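Long-range contacts in leucine-rich repeat protein TpLRR (Treponema pallidum, PDB 6MLX), which is of unknown function but, as a secreted, periplasmic leucine-rich repeat protein, may well serve as a scaffold for binding other molecules: residues A[25-30]-A[54-59]; A[31-36]-A[59-64]; A[69-74]-A[97-102]; A[90-95]-A[113-118]. All blocks are in the same frame, centred on the assembly; numbering follows the deposited sequence.

Contact 1 (A[25-30]-A[54-59])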
loop_
_atom_site.group_PDB
_atom_site.type_symbol
_atom_site.label_atom_id
_atom_site.label_comp_id
_atom_site.label_asym_id
_atom_site.label_seq_id
_atom_site.Cartn_x
_atom_site.Cartn_y
_atom_site.Cartn_z
ATOM N N THR A 25 9.119 -4.474 -15.929
ATOM C CA THR A 25 10.159 -3.585 -15.439
ATOM C C THR A 25 9.908 -2.125 -15.784
ATOM O O THR A 25 10.434 -1.248 -15.090
ATOM C CB THR A 25 11.530 -4.005 -15.988
ATOM O OG1 THR A 25 11.512 -3.935 -17.420
ATOM C CG2 THR A 25 11.836 -5.421 -15.580
ATOM N N ARG A 26 9.132 -1.834 -16.823
ATOM C CA ARG A 26 8.848 -0.432 -17.090
ATOM C C ARG A 26 7.580 -0.332 -17.932
ATOM O O ARG A 26 7.341 -1.152 -18.824
ATOM C CB ARG A 26 10.040 0.262 -17.778
ATOM C CG ARG A 26 9.893 1.768 -17.976
ATOM C CD ARG A 26 9.779 2.513 -16.610
ATOM N NE ARG A 26 10.113 3.939 -16.716
ATOM C CZ ARG A 26 9.568 4.911 -15.980
ATOM N NH1 ARG A 26 8.634 4.650 -15.083
ATOM N NH2 ARG A 26 9.956 6.167 -16.157
ATOM N N TYR A 27 6.753 0.655 -17.607
ATOM C CA TYR A 27 5.659 1.068 -18.466
ATOM C C TYR A 27 6.142 2.256 -19.283
ATOM O O TYR A 27 6.612 3.251 -18.718
ATOM C CB TYR A 27 4.421 1.421 -17.648
ATOM C CG TYR A 27 3.327 2.091 -18.453
ATOM C CD1 TYR A 27 2.738 1.450 -19.536
ATOM C CD2 TYR A 27 2.874 3.358 -18.113
ATOM C CE1 TYR A 27 1.732 2.056 -20.263
ATOM C CE2 TYR A 27 1.878 3.979 -18.828
ATOM C CZ TYR A 27 1.308 3.328 -19.904
ATOM O OH TYR A 27 0.312 3.959 -20.599
ATOM N N LEU A 28 6.035 2.140 -20.605
ATOM C CA LEU A 28 6.569 3.141 -21.521
ATOM C C LEU A 28 5.527 4.142 -21.990
ATOM O O LEU A 28 5.878 5.285 -22.306
ATOM C CB LEU A 28 7.197 2.453 -22.744
ATOM C CG LEU A 28 8.231 1.370 -22.403
ATOM C CD1 LEU A 28 8.677 0.551 -23.623
ATOM C CD2 LEU A 28 9.426 1.969 -21.681
ATOM N N GLY A 29 4.259 3.759 -22.031
ATOM C CA GLY A 29 3.230 4.626 -22.566
ATOM C C GLY A 29 2.921 5.787 -21.639
ATOM O O GLY A 29 3.597 6.048 -20.642
ATOM N N LYS A 30 1.876 6.521 -22.005
ATOM C CA LYS A 30 1.381 7.631 -21.192
ATOM C C LYS A 30 -0.132 7.713 -21.313
ATOM O O LYS A 30 -0.708 8.796 -21.459
ATOM C CB LYS A 30 2.028 8.970 -21.578
ATOM C CG LYS A 30 3.458 8.882 -22.121
ATOM C CD LYS A 30 4.269 10.166 -21.909
ATOM C CE LYS A 30 5.512 10.184 -22.825
ATOM N NZ LYS A 30 6.749 9.737 -22.100
ATOM N N TYR A 54 7.324 4.435 -11.947
ATOM C CA TYR A 54 7.865 5.585 -11.242
ATOM C C TYR A 54 7.617 6.872 -12.031
ATOM O O TYR A 54 7.983 6.970 -13.208
ATOM C CB TYR A 54 9.352 5.349 -11.017
ATOM C CG TYR A 54 10.071 6.389 -10.223
ATOM C CD1 TYR A 54 10.212 6.264 -8.842
ATOM C CD2 TYR A 54 10.638 7.486 -10.846
ATOM C CE1 TYR A 54 10.890 7.216 -8.103
ATOM C CE2 TYR A 54 11.317 8.453 -10.116
ATOM C CZ TYR A 54 11.445 8.305 -8.746
ATOM O OH TYR A 54 12.117 9.257 -8.014
ATOM N N GLY A 55 6.964 7.842 -11.389
ATOM C CA GLY A 55 6.724 9.134 -12.001
ATOM C C GLY A 55 5.711 9.177 -13.124
ATOM O O GLY A 55 5.677 10.163 -13.868
ATOM N N CYS A 56 4.863 8.158 -13.275
ATOM C CA CYS A 56 3.917 8.136 -14.399
ATOM C C CYS A 56 2.713 9.009 -14.055
ATOM O O CYS A 56 1.612 8.531 -13.760
ATOM C CB CYS A 56 3.499 6.712 -14.736
ATOM S SG CYS A 56 4.833 5.712 -15.441
ATOM N N VAL A 57 2.928 10.328 -14.125
ATOM C CA VAL A 57 1.912 11.295 -13.715
ATOM C C VAL A 57 0.662 11.266 -14.580
ATOM O O VAL A 57 -0.346 11.876 -14.209
ATOM C CB VAL A 57 2.475 12.732 -13.715
ATOM C CG1 VAL A 57 3.538 12.896 -12.639
ATOM C CG2 VAL A 57 3.018 13.103 -15.100
ATOM N N SER A 58 0.695 10.576 -15.719
ATOM C CA SER A 58 -0.470 10.501 -16.588
ATOM C C SER A 58 -1.530 9.524 -16.096
ATOM O O SER A 58 -2.695 9.647 -16.486
ATOM C CB SER A 58 -0.035 10.080 -17.987
ATOM O OG SER A 58 0.520 8.775 -17.934
ATOM N N LEU A 59 -1.155 8.544 -15.276
ATOM C CA LEU A 59 -2.047 7.435 -14.966
ATOM C C LEU A 59 -3.140 7.861 -13.997
ATOM O O LEU A 59 -2.875 8.550 -13.006
ATOM C CB LEU A 59 -1.249 6.262 -14.397
ATOM C CG LEU A 59 -0.652 5.421 -15.522
ATOM C CD1 LEU A 59 0.403 4.457 -15.014
ATOM C CD2 LEU A 59 -1.776 4.675 -16.222
#

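Contact 2 (A[31-36]-A[59-64])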
loop_
_atom_site.group_PDB
_atom_site.type_symbol
_atom_site.label_atom_id
_atom_site.label_comp_id
_atom_site.label_asym_id
_atom_site.label_seq_id
_atom_site.Cartn_x
_atom_site.Cartn_y
_atom_site.Cartn_z
ATOM N N GLY A 31 -0.800 6.561 -21.284
ATOM C CA GLY A 31 -2.248 6.559 -21.284
ATOM C C GLY A 31 -2.796 7.012 -19.946
ATOM O O GLY A 31 -2.075 7.278 -18.981
ATOM N N ILE A 32 -4.117 7.124 -19.888
ATOM C CA ILE A 32 -4.752 7.436 -18.616
ATOM C C ILE A 32 -5.113 6.173 -17.852
ATOM O O ILE A 32 -5.459 6.248 -16.659
ATOM C CB ILE A 32 -5.987 8.307 -18.879
ATOM C CG1 ILE A 32 -6.847 7.641 -19.953
ATOM C CG2 ILE A 32 -5.545 9.685 -19.328
ATOM C CD1 ILE A 32 -8.301 7.995 -19.875
ATOM N N ALA A 33 -5.011 5.013 -18.500
ATOM C CA ALA A 33 -5.479 3.747 -17.956
ATOM C C ALA A 33 -4.636 2.630 -18.547
ATOM O O ALA A 33 -4.517 2.518 -19.773
ATOM C CB ALA A 33 -6.965 3.527 -18.272
ATOM N N VAL A 34 -4.040 1.831 -17.666
ATOM C CA VAL A 34 -3.309 0.624 -18.021
ATOM C C VAL A 34 -4.081 -0.555 -17.446
ATOM O O VAL A 34 -4.509 -0.515 -16.285
ATOM C CB VAL A 34 -1.866 0.669 -17.481
ATOM C CG1 VAL A 34 -1.187 -0.703 -17.544
ATOM C CG2 VAL A 34 -1.066 1.693 -18.244
ATOM N N VAL A 35 -4.334 -1.555 -18.281
ATOM C CA VAL A 35 -4.769 -2.868 -17.831
ATOM C C VAL A 35 -3.590 -3.791 -18.100
ATOM O O VAL A 35 -3.356 -4.205 -19.242
ATOM C CB VAL A 35 -6.037 -3.351 -18.539
ATOM C CG1 VAL A 35 -6.395 -4.753 -18.054
ATOM C CG2 VAL A 35 -7.190 -2.385 -18.305
ATOM N N LEU A 36 -2.825 -4.076 -17.054
ATOM C CA LEU A 36 -1.653 -4.920 -17.182
ATOM C C LEU A 36 -2.050 -6.298 -17.701
ATOM O O LEU A 36 -2.905 -6.963 -17.086
ATOM C CB LEU A 36 -0.968 -5.068 -15.831
ATOM C CG LEU A 36 0.441 -5.611 -15.941
ATOM C CD1 LEU A 36 1.286 -4.516 -16.548
ATOM C CD2 LEU A 36 0.966 -6.042 -14.574
ATOM N N LEU A 59 -1.155 8.544 -15.276
ATOM C CA LEU A 59 -2.047 7.435 -14.966
ATOM C C LEU A 59 -3.140 7.861 -13.997
ATOM O O LEU A 59 -2.875 8.550 -13.006
ATOM C CB LEU A 59 -1.249 6.262 -14.397
ATOM C CG LEU A 59 -0.652 5.421 -15.522
ATOM C CD1 LEU A 59 0.403 4.457 -15.014
ATOM C CD2 LEU A 59 -1.776 4.675 -16.222
ATOM N N VAL A 60 -4.370 7.454 -14.309
ATOM C CA VAL A 60 -5.523 7.647 -13.443
ATOM C C VAL A 60 -6.018 6.322 -12.872
ATOM O O VAL A 60 -6.447 6.259 -11.717
ATOM C CB VAL A 60 -6.646 8.376 -14.217
ATOM C CG1 VAL A 60 -7.945 8.469 -13.401
ATOM C CG2 VAL A 60 -6.177 9.764 -14.631
ATOM N N ARG A 61 -5.949 5.252 -13.663
ATOM C CA ARG A 61 -6.416 3.934 -13.257
ATOM C C ARG A 61 -5.425 2.886 -13.736
ATOM O O ARG A 61 -4.934 2.949 -14.869
ATOM C CB ARG A 61 -7.812 3.615 -13.830
ATOM C CG ARG A 61 -8.871 4.679 -13.648
ATOM C CD ARG A 61 -9.870 4.615 -14.806
ATOM N NE ARG A 61 -10.517 5.900 -15.055
ATOM C CZ ARG A 61 -10.405 6.576 -16.200
ATOM N NH1 ARG A 61 -9.675 6.079 -17.202
ATOM N NH2 ARG A 61 -11.024 7.747 -16.346
ATOM N N VAL A 62 -5.126 1.930 -12.860
ATOM C CA VAL A 62 -4.267 0.794 -13.164
ATOM C C VAL A 62 -5.012 -0.463 -12.745
ATOM O O VAL A 62 -5.598 -0.510 -11.657
ATOM C CB VAL A 62 -2.914 0.892 -12.433
ATOM C CG1 VAL A 62 -2.100 -0.379 -12.631
ATOM C CG2 VAL A 62 -2.134 2.107 -12.913
ATOM N N SER A 63 -5.011 -1.474 -13.604
ATOM C CA SER A 63 -5.604 -2.760 -13.273
ATOM C C SER A 63 -4.516 -3.816 -13.344
ATOM O O SER A 63 -3.817 -3.922 -14.356
ATOM C CB SER A 63 -6.763 -3.088 -14.225
ATOM O OG SER A 63 -7.202 -4.429 -14.063
ATOM N N LEU A 64 -4.367 -4.586 -12.272
ATOM C CA LEU A 64 -3.374 -5.648 -12.291
ATOM C C LEU A 64 -4.052 -7.014 -12.368
ATOM O O LEU A 64 -5.120 -7.209 -11.774
ATOM C CB LEU A 64 -2.483 -5.591 -11.044
ATOM C CG LEU A 64 -1.893 -4.202 -10.767
ATOM C CD1 LEU A 64 -1.078 -4.175 -9.472
ATOM C CD2 LEU A 64 -1.037 -3.765 -11.935
#

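Contact 3 (A[69-74]-A[97-102])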
loop_
_atom_site.group_PDB
_atom_site.type_symbol
_atom_site.label_atom_id
_atom_site.label_comp_id
_atom_site.label_asym_id
_atom_site.label_seq_id
_atom_site.Cartn_x
_atom_site.Cartn_y
_atom_site.Cartn_z
ATOM N N ARG A 69 1.948 -11.316 -8.066
ATOM C CA ARG A 69 2.203 -11.712 -6.694
ATOM C C ARG A 69 2.902 -10.629 -5.888
ATOM O O ARG A 69 2.804 -10.630 -4.655
ATOM C CB ARG A 69 3.071 -12.976 -6.674
ATOM C CG ARG A 69 2.445 -14.189 -7.340
ATOM C CD ARG A 69 1.460 -14.865 -6.381
ATOM N NE ARG A 69 0.835 -16.073 -6.934
ATOM C CZ ARG A 69 -0.333 -16.102 -7.581
ATOM N NH1 ARG A 69 -1.023 -14.980 -7.786
ATOM N NH2 ARG A 69 -0.811 -17.255 -8.052
ATOM N N MET A 70 3.580 -9.704 -6.558
ATOM C CA MET A 70 4.544 -8.825 -5.916
ATOM C C MET A 70 4.530 -7.457 -6.588
ATOM O O MET A 70 4.578 -7.370 -7.819
ATOM C CB MET A 70 5.944 -9.441 -6.000
ATOM C CG MET A 70 7.064 -8.422 -5.947
ATOM S SD MET A 70 7.264 -7.954 -4.245
ATOM C CE MET A 70 7.927 -9.487 -3.596
ATOM N N ILE A 71 4.481 -6.397 -5.787
ATOM C CA ILE A 71 4.680 -5.031 -6.265
ATOM C C ILE A 71 5.955 -4.501 -5.621
ATOM O O ILE A 71 6.030 -4.381 -4.390
ATOM C CB ILE A 71 3.475 -4.129 -5.953
ATOM C CG1 ILE A 71 2.231 -4.648 -6.679
ATOM C CG2 ILE A 71 3.760 -2.676 -6.335
ATOM C CD1 ILE A 71 0.966 -3.882 -6.364
ATOM N N GLY A 72 6.963 -4.204 -6.451
ATOM C CA GLY A 72 8.290 -3.866 -5.968
ATOM C C GLY A 72 8.415 -2.446 -5.435
ATOM O O GLY A 72 7.492 -1.635 -5.489
ATOM N N GLN A 73 9.605 -2.142 -4.920
ATOM C CA GLN A 73 9.809 -0.876 -4.226
ATOM C C GLN A 73 9.630 0.310 -5.172
ATOM O O GLN A 73 10.009 0.257 -6.344
ATOM C CB GLN A 73 11.201 -0.835 -3.588
ATOM C CG GLN A 73 12.337 -0.799 -4.610
ATOM C CD GLN A 73 13.615 -0.196 -4.055
ATOM O OE1 GLN A 73 14.002 -0.487 -2.929
ATOM N NE2 GLN A 73 14.286 0.649 -4.852
ATOM N N HIS A 74 9.018 1.375 -4.657
ATOM C CA HIS A 74 8.797 2.604 -5.423
ATOM C C HIS A 74 8.088 2.333 -6.752
ATOM O O HIS A 74 8.232 3.108 -7.700
ATOM C CB HIS A 74 10.119 3.354 -5.684
ATOM C CG HIS A 74 10.843 3.810 -4.448
ATOM N ND1 HIS A 74 10.652 5.054 -3.885
ATOM C CD2 HIS A 74 11.796 3.205 -3.700
ATOM C CE1 HIS A 74 11.432 5.183 -2.826
ATOM N NE2 HIS A 74 12.130 4.071 -2.687
ATOM N N HIS A 97 7.746 2.020 -0.193
ATOM C CA HIS A 97 7.476 3.234 -0.963
ATOM C C HIS A 97 6.648 2.985 -2.215
ATOM O O HIS A 97 6.578 3.862 -3.079
ATOM C CB HIS A 97 8.782 3.958 -1.358
ATOM C CG HIS A 97 9.564 4.482 -0.193
ATOM N ND1 HIS A 97 10.481 3.716 0.489
ATOM C CD2 HIS A 97 9.560 5.695 0.416
ATOM C CE1 HIS A 97 11.007 4.429 1.469
ATOM N NE2 HIS A 97 10.466 5.635 1.445
ATOM N N ALA A 98 6.014 1.817 -2.344
ATOM C CA ALA A 98 5.403 1.453 -3.620
ATOM C C ALA A 98 4.390 2.488 -4.100
ATOM O O ALA A 98 4.240 2.681 -5.310
ATOM C CB ALA A 98 4.734 0.087 -3.529
ATOM N N PHE A 99 3.694 3.165 -3.183
ATOM C CA PHE A 99 2.719 4.191 -3.550
ATOM C C PHE A 99 3.065 5.529 -2.918
ATOM O O PHE A 99 2.186 6.353 -2.648
ATOM C CB PHE A 99 1.305 3.761 -3.171
ATOM C CG PHE A 99 0.836 2.552 -3.918
ATOM C CD1 PHE A 99 0.345 2.674 -5.210
ATOM C CD2 PHE A 99 0.912 1.291 -3.341
ATOM C CE1 PHE A 99 -0.082 1.568 -5.917
ATOM C CE2 PHE A 99 0.480 0.167 -4.039
ATOM C CZ PHE A 99 -0.015 0.311 -5.337
ATOM N N HIS A 100 4.352 5.752 -2.680
ATOM C CA HIS A 100 4.808 7.019 -2.132
ATOM C C HIS A 100 4.342 8.174 -3.018
ATOM O O HIS A 100 4.445 8.115 -4.248
ATOM C CB HIS A 100 6.339 6.978 -1.989
ATOM C CG HIS A 100 6.959 8.283 -1.596
ATOM N ND1 HIS A 100 6.874 8.799 -0.320
ATOM C CD2 HIS A 100 7.678 9.175 -2.316
ATOM C CE1 HIS A 100 7.509 9.958 -0.274
ATOM N NE2 HIS A 100 8.011 10.204 -1.472
ATOM N N LYS A 101 3.767 9.202 -2.384
ATOM C CA LYS A 101 3.300 10.419 -3.061
ATOM C C LYS A 101 2.220 10.148 -4.107
ATOM O O LYS A 101 2.113 10.880 -5.098
ATOM C CB LYS A 101 4.452 11.187 -3.722
ATOM C CG LYS A 101 5.380 11.907 -2.772
ATOM C CD LYS A 101 6.502 12.579 -3.560
ATOM C CE LYS A 101 6.556 14.066 -3.251
ATOM N NZ LYS A 101 7.087 14.234 -1.857
ATOM N N CYS A 102 1.408 9.102 -3.923
ATOM C CA CYS A 102 0.242 8.909 -4.784
ATOM C C CYS A 102 -0.899 9.723 -4.169
ATOM O O CYS A 102 -1.796 9.207 -3.486
ATOM C CB CYS A 102 -0.101 7.433 -4.935
ATOM S SG CYS A 102 1.032 6.524 -6.003
#

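Contact 4 (A[90-95]-A[113-118])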
loop_
_atom_site.group_PDB
_atom_site.type_symbol
_atom_site.label_atom_id
_atom_site.label_comp_id
_atom_site.label_asym_id
_atom_site.label_seq_id
_atom_site.Cartn_x
_atom_site.Cartn_y
_atom_site.Cartn_z
ATOM N N GLY A 90 -4.257 -12.356 -6.437
ATOM C CA GLY A 90 -2.983 -13.027 -6.205
ATOM C C GLY A 90 -1.967 -12.239 -5.377
ATOM O O GLY A 90 -0.967 -12.831 -4.954
ATOM N N LEU A 91 -2.192 -10.945 -5.127
ATOM C CA LEU A 91 -1.129 -10.117 -4.551
ATOM C C LEU A 91 -0.744 -10.586 -3.143
ATOM O O LEU A 91 -1.604 -10.790 -2.282
ATOM C CB LEU A 91 -1.552 -8.646 -4.523
ATOM C CG LEU A 91 -0.504 -7.682 -3.946
ATOM C CD1 LEU A 91 0.752 -7.614 -4.819
ATOM C CD2 LEU A 91 -1.089 -6.292 -3.749
ATOM N N ARG A 92 0.563 -10.770 -2.923
ATOM C CA ARG A 92 1.108 -11.201 -1.636
ATOM C C ARG A 92 1.908 -10.135 -0.909
ATOM O O ARG A 92 1.911 -10.127 0.324
ATOM C CB ARG A 92 2.027 -12.422 -1.806
ATOM C CG ARG A 92 1.570 -13.421 -2.850
ATOM C CD ARG A 92 0.775 -14.543 -2.206
ATOM N NE ARG A 92 1.687 -15.315 -1.376
ATOM C CZ ARG A 92 1.300 -15.951 -0.287
ATOM N NH1 ARG A 92 0.016 -15.908 0.070
ATOM N NH2 ARG A 92 2.186 -16.638 0.430
ATOM N N GLU A 93 2.608 -9.258 -1.632
ATOM C CA GLU A 93 3.549 -8.331 -1.015
ATOM C C GLU A 93 3.585 -7.018 -1.786
ATOM O O GLU A 93 3.567 -7.005 -3.020
ATOM C CB GLU A 93 4.963 -8.921 -0.950
ATOM C CG GLU A 93 6.012 -7.988 -0.312
ATOM C CD GLU A 93 7.343 -8.688 -0.062
ATOM O OE1 GLU A 93 7.469 -9.850 -0.470
ATOM O OE2 GLU A 93 8.262 -8.097 0.554
ATOM N N ILE A 94 3.647 -5.919 -1.042
ATOM C CA ILE A 94 3.850 -4.582 -1.587
ATOM C C ILE A 94 5.097 -4.037 -0.907
ATOM O O ILE A 94 5.106 -3.838 0.315
ATOM C CB ILE A 94 2.640 -3.669 -1.344
ATOM C CG1 ILE A 94 1.374 -4.272 -1.943
ATOM C CG2 ILE A 94 2.890 -2.294 -1.922
ATOM C CD1 ILE A 94 0.124 -3.483 -1.650
ATOM N N ARG A 95 6.150 -3.798 -1.690
ATOM C CA ARG A 95 7.439 -3.408 -1.143
ATOM C C ARG A 95 7.489 -1.903 -0.861
ATOM O O ARG A 95 6.565 -1.146 -1.173
ATOM C CB ARG A 95 8.564 -3.855 -2.075
ATOM C CG ARG A 95 8.684 -5.360 -2.111
ATOM C CD ARG A 95 9.970 -5.865 -2.713
ATOM N NE ARG A 95 10.163 -7.253 -2.291
ATOM C CZ ARG A 95 10.882 -8.152 -2.956
ATOM N NH1 ARG A 95 11.468 -7.814 -4.097
ATOM N NH2 ARG A 95 10.983 -9.394 -2.488
ATOM N N SER A 113 -5.323 -12.105 -0.135
ATOM C CA SER A 113 -4.034 -12.773 -0.177
ATOM C C SER A 113 -2.870 -11.932 0.355
ATOM O O SER A 113 -1.767 -12.471 0.520
ATOM C CB SER A 113 -3.723 -13.184 -1.613
ATOM O OG SER A 113 -3.872 -12.061 -2.485
ATOM N N LEU A 114 -3.072 -10.643 0.621
ATOM C CA LEU A 114 -1.953 -9.760 0.947
ATOM C C LEU A 114 -1.305 -10.155 2.279
ATOM O O LEU A 114 -1.972 -10.199 3.319
ATOM C CB LEU A 114 -2.434 -8.311 0.990
ATOM C CG LEU A 114 -1.360 -7.234 1.167
ATOM C CD1 LEU A 114 -0.402 -7.217 -0.029
ATOM C CD2 LEU A 114 -1.975 -5.857 1.417
ATOM N N GLN A 115 0.003 -10.410 2.248
ATOM C CA GLN A 115 0.779 -10.821 3.417
ATOM C C GLN A 115 1.598 -9.687 4.032
ATOM O O GLN A 115 1.655 -9.565 5.265
ATOM C CB GLN A 115 1.747 -11.960 3.057
ATOM C CG GLN A 115 1.131 -13.190 2.378
ATOM C CD GLN A 115 0.330 -14.031 3.343
ATOM O OE1 GLN A 115 0.858 -14.532 4.345
ATOM N NE2 GLN A 115 -0.955 -14.176 3.063
ATOM N N VAL A 116 2.247 -8.872 3.197
ATOM C CA VAL A 116 3.344 -7.999 3.607
ATOM C C VAL A 116 3.140 -6.613 3.003
ATOM O O VAL A 116 2.941 -6.482 1.790
ATOM C CB VAL A 116 4.714 -8.568 3.174
ATOM C CG1 VAL A 116 5.864 -7.598 3.528
ATOM C CG2 VAL A 116 4.954 -9.943 3.795
ATOM N N ILE A 117 3.203 -5.588 3.850
ATOM C CA ILE A 117 3.252 -4.192 3.437
ATOM C C ILE A 117 4.564 -3.607 3.960
ATOM O O ILE A 117 4.797 -3.584 5.175
ATOM C CB ILE A 117 2.038 -3.404 3.961
ATOM C CG1 ILE A 117 0.734 -4.015 3.414
ATOM C CG2 ILE A 117 2.168 -1.937 3.580
ATOM C CD1 ILE A 117 -0.553 -3.377 3.935
ATOM N N GLY A 118 5.423 -3.155 3.048
ATOM C CA GLY A 118 6.734 -2.660 3.425
ATOM C C GLY A 118 6.674 -1.284 4.070
ATOM O O GLY A 118 5.612 -0.692 4.259
#

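Contact 1 (A[25-30]-A[54-59])
Arg26 NH1 is gripped by two backbone carbonyls: a sound bond to Tyr54 O and a weak one to Ala52 O. The bond from Arg26 NH1 to Tyr54 O is 3.1 Å long and fairly straight (163° at the hydrogen); the donor arrives on a lone pair of the carbonyl, and the oxygen sits at the edge of the guanidinium, in its plane. Arg26 gets there with CG anti to the backbone N and a bend at chi2 (63°), which turns the chain off the end of strand 22-27 towards the loop. SG of Cys56 lies against both this group and the Tyr27 ring, 4.0 Å from Arg26 NH1 and 4.1 Å from Tyr27 CD2. That second approach is at the ring's edge, a sulfur-aromatic contact. Leu59 meets the tyrosine tip to tip, its CD1 4.1 Å from Tyr27 CD2, while Phe11 and Phe53 bring their own rings against Tyr27 and its hydroxyl is tied to Gly31 N. At the far end Ser58, with OG in the crowded position between N and carbonyl carbon, sets that oxygen 3.6 Å from Lys30 CA, where it also bonds Gly31 O. The end of strand 22-27 thus packs through Tyr27 on the loop of the next coil, which bends in an inverse gamma turn centred on Cys56 and a type I turn from Cys56 to Leu59, within a leucine-rich repeat solenoid.

Contact 2 (A[31-36]-A[59-64])
Backbone hydrogen bonds carry most of this contact. Strands 33-35 and 61-63 run parallel, their axes 4.8 Å apart and only 1° from alignment, with Ala33 opposite Arg61, Val34 opposite Val62 and Val35 opposite Ser63. The zigzag of bonds is regular: Val34 N to Arg61 O, Ser63 N to Val34 O at 2.9 Å, and Leu36 N to Ser63 O, the last nearly along the C=O axis. At the entry Ile32 O is gripped twice. Val60 N reaches it at 2.9 Å from above the carbonyl plane, whereas Arg61 N lies in that plane at 3.2 Å. Between these bonds the CA-H of Ala33 points at Arg61 O. Strand 84-86 continues the sheet beyond 61-63, so one face of the leucine-rich repeat solenoid is built of short parallel strands from successive coils. Apolar contacts close the inner face, the one carrying Val34 and Val62. There Val34 CG2 crosses Leu59 CD2 obliquely at 3.7 Å, a branch that Leu59 brings back towards strand 33-35 although its CB leaves in the other direction. Leu36 CD2 likewise crosses Leu64 CD2 at 4.0 Å, and Phe11 backs both Val34 and Leu36. On the other face, with Ala33, Val35 and Ser63, the charged chain of Arg61 stretches out from CG to NE alongside Ile32, and its NH1 rests 3.6 Å from Ile32 CD1. The Ala33 methyl touches the guanidinium at its edge, in plane, and Val35 CG1 faces Ser63 OG.

Contact 3 (A[69-74]-A[97-102])
CH-pi and slid ring packing between two histidines, with apolar contacts further inward, joins two corresponding bends of successive solenoid coils, each three residues past its short strand (70-71 and 93-94), in the middle of the repeat array. His74 and His97 both have positive phi, and both place CG anti to the carbonyl carbon, so their rings leave side by side in the same direction. The planes are within 5° of parallel but slid apart, with centroids 4.4 Å distant and little overlap. The CB of His97 covers one face of the His74 ring, a CH-pi contact 3.4 Å from the centroid of that ring and 17° off its normal. The nearest ring atoms are His74 CE1 and His97 CG, 3.3 Å apart. Between the backbones, the CA-H of His74 is directed at His97 O. Inward from the histidines, Ile71 CG2 meets the Ala98 methyl at 4.1 Å, and Ile71 CD1 comes within 4.4 Å of Phe99 CZ. The Phe99 ring itself lies nearly parallel to those of Phe76 and Phe122, consistent with the phenylalanine spine of some leucine-rich repeat proteins. His74 ND1 is hydrogen-bonded to Asp77 OD2, and the ring of His96 meets that of His74 with planes almost perpendicular. The carboxylate would fix the rotation of the His74 ring and probably favour its protonated form, whereas the closeness of the His97 ring suggests that the two are unlikely both to be charged.

Contact 4 (A[90-95]-A[113-118])
The two segments run in the same direction, 6° apart end to end, and pair in parallel register, Glu93 with Val116 and Ile94 with Ile117, through backbone bonds in which Arg92 O takes Gln115 N at 2.7 Å from above the carbonyl plane and Val116 N at 3.2 Å within it, Ile94 N donates to Val116 O, and Gly118 N closes the series on Ile94 O at 2.8 Å, nearly along the C=O axis. Gly118 suits this spot, since a CB there would come tight against the carbonyl carbon of Arg95.

On the outer face Glu93 and Val116 lie side by side. Glu93 is extended, chi1 180°, so its CG runs 3.8 Å from Val116 CB, and its OE2 lies in the guanidinium plane of Arg95, bridging to NE at 3.5 Å. Arg92, bent at chi2 and chi3, folds its guanidinium over Gln115, whose CG sits 3.7 Å from Arg92 NH1; guanidinium and amide stack with planes 23° apart. The amide is turned by its own bond from NE2 to Ser113 O. Inside, Leu114 CD1 is the meeting point: Leu91 CD2 lies alongside it at 3.9 Å, while Ile94 CG1 crosses it at about a right angle.

Strand 93-94 sits between 70-71 and 116-117 in the parallel part of the larger mixed sheet, bonding backwards through Arg69 and Ile71, and 116-117 hands the sheet on to 139-140, with Leu114 O also held by Ser136 OG.

Overall arrangement
The four contacts follow the solenoid from its N-terminal end towards its middle. Contacts 1 and 2 lie closest, centres 9 Å apart: they share Leu59, and Tyr27 CZ packs 3.3 Å from Val34 CG2. Contact 2 belongs to the three-stranded parallel sheet, whereas contacts 1, 3 and 4 all reach the larger mixed sheet. Leu64 CD1, 3.7 Å from Ile71 CD1, carries the apolar interior from contact 2 to contact 3. Contacts 3 and 4 interlock, their segments alternating along the chain, and Ile71 O probably accepts from Arg95 N at 2.8 Å. Contacts 1 and 4, centres 22 Å apart, do not touch.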